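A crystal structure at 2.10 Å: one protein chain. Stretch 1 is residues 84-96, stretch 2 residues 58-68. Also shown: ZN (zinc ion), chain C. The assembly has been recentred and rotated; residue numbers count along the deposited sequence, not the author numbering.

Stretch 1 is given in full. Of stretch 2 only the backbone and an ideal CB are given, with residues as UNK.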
# COMPACT_ATOMS: atom_id res chain seq x y z
N PRO A 84 -6.28 9.58 14.96
CA PRO A 84 -7.29 8.52 15.03
C PRO A 84 -7.05 7.43 13.93
O PRO A 84 -6.76 7.77 12.79
CB PRO A 84 -8.62 9.25 14.80
CG PRO A 84 -8.33 10.72 15.05
CD PRO A 84 -6.87 10.91 14.72
N PRO A 85 -7.15 6.15 14.30
CA PRO A 85 -7.13 5.03 13.34
C PRO A 85 -8.25 5.20 12.33
O PRO A 85 -9.32 5.63 12.68
CB PRO A 85 -7.44 3.81 14.21
CG PRO A 85 -7.27 4.25 15.63
CD PRO A 85 -7.57 5.71 15.65
N VAL A 86 -7.99 4.94 11.06
CA VAL A 86 -9.03 5.03 10.02
C VAL A 86 -9.42 3.61 9.66
O VAL A 86 -8.56 2.76 9.43
CB VAL A 86 -8.51 5.72 8.75
CG1 VAL A 86 -9.62 5.81 7.68
CG2 VAL A 86 -7.95 7.09 9.12
N HIS A 87 -10.72 3.36 9.63
CA HIS A 87 -11.28 2.03 9.39
C HIS A 87 -12.28 2.11 8.29
O HIS A 87 -13.21 2.87 8.38
CB HIS A 87 -12.02 1.54 10.63
CG HIS A 87 -11.11 1.18 11.73
ND1 HIS A 87 -10.16 0.19 11.60
CD2 HIS A 87 -10.97 1.68 12.98
CE1 HIS A 87 -9.47 0.10 12.73
NE2 HIS A 87 -9.95 0.98 13.58
N PHE A 88 -12.05 1.35 7.23
CA PHE A 88 -13.04 1.19 6.18
C PHE A 88 -13.56 -0.21 6.29
O PHE A 88 -12.94 -1.16 5.81
CB PHE A 88 -12.40 1.43 4.81
CG PHE A 88 -12.05 2.86 4.58
CD1 PHE A 88 -13.05 3.81 4.48
CD2 PHE A 88 -10.74 3.26 4.51
CE1 PHE A 88 -12.73 5.15 4.29
CE2 PHE A 88 -10.41 4.60 4.35
CZ PHE A 88 -11.41 5.55 4.22
N ASP A 89 -14.70 -0.33 6.98
CA ASP A 89 -15.47 -1.58 7.06
C ASP A 89 -16.55 -1.50 6.01
O ASP A 89 -17.57 -0.88 6.23
CB ASP A 89 -16.05 -1.78 8.47
CG ASP A 89 -14.95 -1.88 9.53
OD1 ASP A 89 -14.05 -2.71 9.36
OD2 ASP A 89 -14.95 -1.11 10.49
N VAL A 90 -16.31 -2.12 4.85
CA VAL A 90 -17.13 -1.87 3.70
C VAL A 90 -17.39 -3.17 2.97
O VAL A 90 -16.89 -4.19 3.36
CB VAL A 90 -16.41 -0.89 2.74
CG1 VAL A 90 -16.14 0.43 3.45
CG2 VAL A 90 -15.11 -1.50 2.21
N VAL A 91 -18.21 -3.12 1.94
CA VAL A 91 -18.43 -4.26 1.05
C VAL A 91 -17.42 -4.09 -0.07
O VAL A 91 -17.42 -3.05 -0.76
CB VAL A 91 -19.88 -4.33 0.51
CG1 VAL A 91 -20.05 -5.49 -0.44
CG2 VAL A 91 -20.88 -4.41 1.67
N CYS A 92 -16.58 -5.09 -0.25
CA CYS A 92 -15.44 -4.98 -1.20
C CYS A 92 -15.96 -5.09 -2.65
O CYS A 92 -17.15 -5.39 -2.87
CB CYS A 92 -14.39 -6.04 -0.91
SG CYS A 92 -14.78 -7.68 -1.62
N ALA A 93 -15.10 -4.80 -3.62
CA ALA A 93 -15.50 -4.82 -5.04
C ALA A 93 -15.99 -6.19 -5.53
O ALA A 93 -16.77 -6.28 -6.43
CB ALA A 93 -14.37 -4.30 -5.94
N ASP A 94 -15.52 -7.28 -4.96
CA ASP A 94 -16.00 -8.57 -5.41
C ASP A 94 -17.37 -8.87 -4.85
O ASP A 94 -18.19 -9.50 -5.50
CB ASP A 94 -15.01 -9.66 -5.06
CG ASP A 94 -13.65 -9.36 -5.62
OD1 ASP A 94 -13.55 -9.19 -6.85
OD2 ASP A 94 -12.69 -9.24 -4.83
N CYS A 95 -17.61 -8.39 -3.65
CA CYS A 95 -18.83 -8.71 -2.94
C CYS A 95 -20.00 -7.81 -3.34
O CYS A 95 -21.13 -8.23 -3.21
CB CYS A 95 -18.57 -8.68 -1.43
SG CYS A 95 -17.61 -10.12 -0.90
N GLU A 96 -19.75 -6.60 -3.84
CA GLU A 96 -20.76 -5.76 -4.47
C GLU A 96 -21.63 -6.45 -5.55
O GLU A 96 -22.81 -6.18 -5.67
CB GLU A 96 -20.07 -4.62 -5.21
CG GLU A 96 -19.73 -3.41 -4.40
CD GLU A 96 -19.06 -2.35 -5.25
OE1 GLU A 96 -18.45 -2.69 -6.28
OE2 GLU A 96 -19.15 -1.16 -4.89
N UNK A 58 -0.26 7.32 11.08
CA UNK A 58 -1.64 7.22 10.69
C UNK A 58 -1.78 5.78 10.15
O UNK A 58 -0.93 5.31 9.40
CB UNK A 58 -2.03 8.29 9.67
N UNK A 59 -2.78 5.07 10.62
CA UNK A 59 -3.02 3.71 10.11
C UNK A 59 -4.35 3.66 9.40
O UNK A 59 -5.33 4.31 9.81
CB UNK A 59 -2.99 2.68 11.24
N UNK A 60 -4.38 2.91 8.31
CA UNK A 60 -5.60 2.81 7.56
C UNK A 60 -5.83 1.34 7.31
O UNK A 60 -5.00 0.68 6.70
CB UNK A 60 -5.54 3.61 6.26
N UNK A 61 -6.97 0.86 7.79
CA UNK A 61 -7.38 -0.52 7.68
C UNK A 61 -8.58 -0.62 6.77
O UNK A 61 -9.53 0.14 6.88
CB UNK A 61 -7.69 -1.11 9.06
N UNK A 62 -8.58 -1.65 5.95
CA UNK A 62 -9.74 -1.99 5.12
C UNK A 62 -10.16 -3.41 5.46
O UNK A 62 -9.33 -4.30 5.59
CB UNK A 62 -9.43 -1.85 3.63
N UNK A 63 -11.45 -3.62 5.62
CA UNK A 63 -11.96 -5.00 5.80
C UNK A 63 -13.34 -5.13 5.16
O UNK A 63 -14.17 -4.24 5.37
CB UNK A 63 -12.03 -5.37 7.28
N UNK A 64 -13.59 -6.22 4.42
CA UNK A 64 -14.94 -6.46 3.84
C UNK A 64 -15.89 -7.01 4.90
O UNK A 64 -15.54 -7.93 5.62
CB UNK A 64 -14.86 -7.43 2.66
N UNK A 65 -17.09 -6.48 4.97
CA UNK A 65 -18.12 -7.02 5.86
C UNK A 65 -18.75 -8.36 5.39
O UNK A 65 -19.45 -9.00 6.17
CB UNK A 65 -19.23 -5.98 6.02
N UNK A 66 -18.45 -8.80 4.17
CA UNK A 66 -19.05 -10.01 3.58
C UNK A 66 -18.07 -11.14 3.43
O UNK A 66 -18.44 -12.30 3.53
CB UNK A 66 -19.65 -9.69 2.21
N UNK A 67 -16.84 -10.85 3.07
CA UNK A 67 -15.86 -11.91 2.97
C UNK A 67 -14.82 -11.49 3.95
O UNK A 67 -15.05 -10.59 4.77
CB UNK A 67 -15.31 -12.11 1.56
N UNK A 68 -13.66 -12.11 3.93
CA UNK A 68 -12.69 -11.70 4.91
C UNK A 68 -11.53 -10.96 4.25
O UNK A 68 -10.44 -10.86 4.81
CB UNK A 68 -12.18 -12.91 5.69
ZN ZN C . -15.73 -9.05 0.10

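Stretch 2 runs parallel to stretch 1, and the first rule is set by backbone: Val 86 N donates to O of position 59 (3.0 Å), N of position 61 to Val 86 O (3.0 Å), Phe 88 N to O of 61 (2.8 Å), N of 63 to Phe 88 O (2.9 Å). Any residue but proline could supply the two donors on stretch 2.

Position 58 has extended backbone angles and nothing of stretch 1 within 5.5 Å of its CB. A beta-branched residue suits the strand. It is Val 58.

At 59 the CB points sideways, 5.2 Å from Pro 85 CA, with no charge to answer. A small or polar residue would fit. It is Ser 59, whose OG lies 3.9 Å from Pro 85 CA and 2.8 Å from a water that donates to Val 86 O.

Position 60 shares a face with Val 86 and Phe 88; its CB is 4.4 Å from Val 86 CB. Valine, isoleucine or leucine would suit. Val 60 sets CG1 3.9 Å from Phe 88 CE2, at the ring's edge, and 4.1 Å from Val 86 CG1.

Position 61 turns to the other face, with His 87, its CB 3.8 Å from His 87 ND1. Serine, threonine or another polar residue could work beside the imidazole. Ser 61 packs its CB obliquely to that ring, while its OG reaches the same water as Ser 59, 2.7 Å away.

Position 62 returns to the face of Phe 88, whose ring favours a large aliphatic or aromatic side chain. It is Phe 62; Phe 88 CD2 sits over one face of its ring, 3.6 Å from Phe 62 CE2. The planes, 30° apart, are slid so that the rings barely overlap.

At 63 the CB stands 3.9 Å from Asp 89 OD1. A basic residue might answer the carboxylate, but a small one also fits. Ala 63 O accepts from Val 90 N (3.1 Å).

Position 64 has its CB 3.9 Å from Cys 92 CB, and the zinc already has Cys 92 and Cys 95 as ligands. Cysteine or histidine would bind it. Cys 64 places SG 2.3 Å from ZN and accepts from Cys 92 N at 3.3 Å.

Position 65 points toward stretch 1, its CB 4.0 Å from Val 90 O; a small donor would suit. Thr 65 N donates to Val 90 O (2.8 Å), and its OG1 adds a weak bond to the same oxygen (3.5 Å).

The CB of 66 lies 3.7 Å from Cys 95 SG, and many flexible side chains could follow. Gln 66 lays CG 4.1 Å from Val 91 CG1.

At 67 the CA-to-CB bond points sideways, but the CB is 3.9 Å from Cys 95 SG and 3.4 Å from ZN, which stretch 1 supplies with only two thiolates. A short metal ligand suits, cysteine above all. It is Cys 67, whose SG binds ZN at 2.3 Å.

Position 68, out of reach, is Thr 68.

Stretch 2 58-68: VSVSFACTQCT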
# COMPACT_ATOMS: atom_id res chain seq x y z
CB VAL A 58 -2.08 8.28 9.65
CG1 VAL A 58 -1.34 8.17 8.34
CG2 VAL A 58 -3.58 8.18 9.42
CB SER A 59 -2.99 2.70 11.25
OG SER A 59 -4.17 2.83 12.03
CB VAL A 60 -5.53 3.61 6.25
CG1 VAL A 60 -6.87 3.61 5.52
CG2 VAL A 60 -5.09 5.05 6.51
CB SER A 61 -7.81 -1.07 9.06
OG SER A 61 -6.74 -0.85 9.97
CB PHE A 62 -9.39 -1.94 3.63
CG PHE A 62 -8.87 -0.63 3.16
CD1 PHE A 62 -7.58 -0.22 3.48
CD2 PHE A 62 -9.64 0.19 2.38
CE1 PHE A 62 -7.07 0.98 3.02
CE2 PHE A 62 -9.15 1.39 1.90
CZ PHE A 62 -7.86 1.79 2.21
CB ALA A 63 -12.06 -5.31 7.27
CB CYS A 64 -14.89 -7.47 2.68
SG CYS A 64 -16.47 -7.70 1.76
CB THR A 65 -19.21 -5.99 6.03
OG1 THR A 65 -19.72 -5.64 4.74
CG2 THR A 65 -18.64 -4.73 6.69
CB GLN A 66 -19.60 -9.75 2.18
CG GLN A 66 -20.62 -8.64 2.07
CD GLN A 66 -21.75 -8.92 2.98
OE1 GLN A 66 -22.54 -9.83 2.72
NE2 GLN A 66 -21.82 -8.20 4.09
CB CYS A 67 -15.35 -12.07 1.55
SG CYS A 67 -14.35 -10.71 0.84
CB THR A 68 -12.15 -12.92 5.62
OG1 THR A 68 -11.67 -13.80 4.61
CG2 THR A 68 -13.23 -13.60 6.40
O HOH W 1 -4.13 6.47 12.81
O HOH W 2 -6.47 1.61 11.11
O HOH W 3 -11.18 -1.81 9.08
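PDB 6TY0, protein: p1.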